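PDB 5CI5: extracellular solute-binding protein family 1 from Pseudothermotoga lettingae, which probably captures sugars for an ABC transporter as its extracellular solute-binding component, and binds alpha-D-tagatose here. Local coordinates for residues Ala82-Leu86 / Gly87-Pro91. Residues are numbered along the deposited sequence; the frame is centred on the assembly and turned at random.
With T6T (alpha-D-tagatopyranose), chain C.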
ATOM      1  N   ALA A  82      16.144  -5.916   3.941  1.00  8.01           N
ATOM      2  CA  ALA A  82      14.870  -6.393   3.376  1.00  6.57           C
ATOM      3  C   ALA A  82      13.835  -5.301   3.378  1.00  8.64           C
ATOM      4  O   ALA A  82      13.739  -4.539   4.324  1.00  8.67           O
ATOM      5  CB  ALA A  82      14.302  -7.592   4.166  1.00  9.55           C
ATOM      6  N   PHE A  83      13.061  -5.252   2.304  1.00  7.60           N
ATOM      7  CA  PHE A  83      11.831  -4.493   2.278  1.00  8.05           C
ATOM      8  C   PHE A  83      10.841  -5.077   3.286  1.00  7.53           C
ATOM      9  O   PHE A  83      10.687  -6.287   3.372  1.00 11.09           O
ATOM     10  CB  PHE A  83      11.231  -4.525   0.876  1.00  7.62           C
ATOM     11  CG  PHE A  83      11.614  -3.344   0.023  1.00  9.39           C
ATOM     12  CD1 PHE A  83      12.947  -3.023  -0.217  1.00 10.32           C
ATOM     13  CD2 PHE A  83      10.619  -2.554  -0.555  1.00  9.12           C
ATOM     14  CE1 PHE A  83      13.279  -1.921  -0.989  1.00 12.76           C
ATOM     15  CE2 PHE A  83      10.946  -1.460  -1.316  1.00 10.21           C
ATOM     16  CZ  PHE A  83      12.274  -1.137  -1.538  1.00 12.26           C
ATOM     17  N   ALA A  84      10.156  -4.201   4.007  1.00  5.93           N
ATOM     18  CA  ALA A  84       9.092  -4.614   4.925  1.00  7.15           C
ATOM     19  C   ALA A  84       7.982  -3.571   4.835  1.00  5.71           C
ATOM     20  O   ALA A  84       8.236  -2.356   4.857  1.00  8.74           O
ATOM     21  CB  ALA A  84       9.596  -4.760   6.353  1.00  9.04           C
ATOM     22  N   ASP A  85       6.759  -4.044   4.711  1.00  6.02           N
ATOM     23  CA  ASP A  85       5.574  -3.174   4.572  1.00  5.32           C
ATOM     24  C   ASP A  85       5.392  -2.276   5.805  1.00  5.29           C
ATOM     25  O   ASP A  85       5.469  -2.722   6.936  1.00  7.70           O
ATOM     26  CB  ASP A  85       4.353  -4.069   4.327  1.00  6.80           C
ATOM     27  CG  ASP A  85       3.204  -3.355   3.693  1.00  9.49           C
ATOM     28  OD1 ASP A  85       2.930  -2.175   4.039  1.00  6.94           O
ATOM     29  OD2 ASP A  85       2.552  -3.994   2.831  1.00  7.26           O
ATOM     30  N   LEU A  86       5.152  -0.988   5.568  1.00  5.94           N
ATOM     31  CA  LEU A  86       4.818  -0.081   6.656  1.00  6.00           C
ATOM     32  C   LEU A  86       3.516  -0.474   7.356  1.00  6.65           C
ATOM     33  O   LEU A  86       3.246  -0.029   8.482  1.00  8.09           O
ATOM     34  CB  LEU A  86       4.737   1.351   6.132  1.00  7.60           C
ATOM     35  CG  LEU A  86       6.040   1.959   5.592  1.00  6.98           C
ATOM     36  CD1 LEU A  86       5.786   3.433   5.284  1.00 10.18           C
ATOM     37  CD2 LEU A  86       7.213   1.797   6.558  1.00  6.59           C
ATOM     38  N   GLY A  87       2.715  -1.317   6.713  1.00  6.81           N
ATOM     39  CA  GLY A  87       1.476  -1.806   7.290  1.00  8.36           C
ATOM     40  C   GLY A  87       1.670  -2.963   8.251  1.00  8.44           C
ATOM     41  O   GLY A  87       1.231  -4.091   7.992  1.00  8.38           O
ATOM     42  N   GLY A  88       2.315  -2.675   9.376  1.00  9.25           N
ATOM     43  CA  GLY A  88       2.356  -3.595  10.503  1.00 10.22           C
ATOM     44  C   GLY A  88       3.466  -4.621  10.532  1.00  7.92           C
ATOM     45  O   GLY A  88       3.626  -5.342  11.538  1.00 10.23           O
ATOM     46  N   TRP A  89       4.223  -4.775   9.453  1.00  7.93           N
ATOM     47  CA  TRP A  89       5.225  -5.842   9.475  1.00  7.41           C
ATOM     48  C   TRP A  89       6.358  -5.552  10.458  1.00  6.06           C
ATOM     49  O   TRP A  89       6.873  -6.482  11.082  1.00  9.17           O
ATOM     50  CB  TRP A  89       5.853  -6.086   8.108  1.00  8.34           C
ATOM     51  CG  TRP A  89       4.934  -6.513   6.996  1.00  6.90           C
ATOM     52  CD1 TRP A  89       3.548  -6.453   6.954  1.00  6.64           C
ATOM     53  CD2 TRP A  89       5.341  -7.078   5.749  1.00  7.41           C
ATOM     54  NE1 TRP A  89       3.101  -6.916   5.744  1.00  7.33           N
ATOM     55  CE2 TRP A  89       4.173  -7.315   4.989  1.00  8.90           C
ATOM     56  CE3 TRP A  89       6.578  -7.415   5.206  1.00  7.06           C
ATOM     57  CZ2 TRP A  89       4.218  -7.850   3.711  1.00  9.70           C
ATOM     58  CZ3 TRP A  89       6.625  -7.940   3.930  1.00  7.69           C
ATOM     59  CH2 TRP A  89       5.451  -8.161   3.202  1.00  9.21           C
ATOM     60  N   VAL A  90       6.793  -4.299  10.570  1.00  7.69           N
ATOM     61  CA  VAL A  90       7.968  -4.032  11.387  1.00  7.35           C
ATOM     62  C   VAL A  90       7.677  -4.319  12.874  1.00 11.39           C
ATOM     63  O   VAL A  90       8.432  -5.030  13.541  1.00  7.86           O
ATOM     64  CB  VAL A  90       8.494  -2.604  11.124  1.00  7.25           C
ATOM     65  CG1 VAL A  90       9.585  -2.259  12.084  1.00 10.30           C
ATOM     66  CG2 VAL A  90       9.030  -2.560   9.711  1.00  9.02           C
ATOM     67  N   PRO A  91       6.546  -3.846  13.400  1.00  7.99           N
ATOM     68  CA  PRO A  91       6.212  -4.263  14.779  1.00  8.92           C
ATOM     69  C   PRO A  91       6.070  -5.763  14.973  1.00  8.10           C
ATOM     70  O   PRO A  91       6.521  -6.297  15.999  1.00  9.14           O
ATOM     71  CB  PRO A  91       4.875  -3.548  15.032  1.00 11.19           C
ATOM     72  CG  PRO A  91       4.961  -2.343  14.175  1.00 10.53           C
ATOM     73  CD  PRO A  91       5.636  -2.800  12.910  1.00  8.48           C
TER
HETATM   74  O3  T6T C 501       0.816   0.795   0.112  1.00  7.87           O
HETATM   75  C3  T6T C 501       1.817  -0.204  -0.056  1.00  7.35           C
HETATM   76  C4  T6T C 501       1.707  -1.205   1.094  1.00  6.93           C
HETATM   77  O4  T6T C 501       1.765  -0.516   2.350  1.00  7.46           O
HETATM   78  C5  T6T C 501       0.399  -1.950   0.944  1.00  6.51           C
HETATM   79  O5  T6T C 501       0.252  -2.909   1.993  1.00  8.17           O
HETATM   80  C6  T6T C 501       0.325  -2.619  -0.424  1.00  6.41           C
HETATM   81  O6  T6T C 501       0.426  -1.619  -1.437  1.00  8.35           O
HETATM   82  C2  T6T C 501       1.643  -0.869  -1.383  1.00  5.91           C
HETATM   83  O2  T6T C 501       2.750  -1.746  -1.627  1.00  7.34           O
HETATM   84  C1  T6T C 501       1.583   0.167  -2.527  1.00  8.87           C
HETATM   85  O1  T6T C 501       2.668   1.019  -2.562  1.00  8.76           O
HETATM   86  O   HOH W   1       5.684  -1.886   9.570  1.00  7.59           O
HETATM   87  O   HOH W   2       1.055  -6.261   3.339  1.00  7.98           O
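In the tagatose pocket, Asp85 of the strand end meets Gly87 and Trp89 of the turn and helix that follow, while its carboxylate grips two sugar hydroxyls. O4 of the tagatopyranose donates to Asp85 OD1 at 2.6 Å and O5 donates to Asp85 OD2 at 2.7 Å, a bidentate grip on neighbouring hydroxyls. OD1 has a second donor: Gly87 N lies 2.8 Å from Asp85 OD1, with a nearly straight N-H that arrives from above the carboxylate plane, 38° out of it. Water 2 donates to Asp85 OD2 and accepts a weak bond from Trp89 NE1. CB is set over the indole by the backbone, and CG anti to the backbone N (chi1 -159°) carries the carboxylate on to the sugar. That methylene makes a CH-pi contact, Asp85 CB standing 3.3 Å from the centroid of the five-membered ring of Trp89 and 10° off its normal. Such a strand-turn-helix connection, with binding residues at the strand's C-terminal end, belongs to the alpha/beta lobes of periplasmic-type binding proteins. Gly87 centres an inverse gamma turn, marked by a weak bond from Gly88 N to Leu86 O, and Gly88 is the N-cap of helix 89-95. Water 1 joins this helix start to the strand, donating to Asp85 O and accepting from Val90 N. An alanine in place of Trp89 would take away the ring face under Asp85 CB and the weak NE1 bond to water 2, and the Asp85 side chain would probably be less closely confined on that side. One residue earlier on the strand, Ala84 CB lies 4.1 Å from Val90 CG2, while Tyr66 and Trp301 meet the indole edge-to-face.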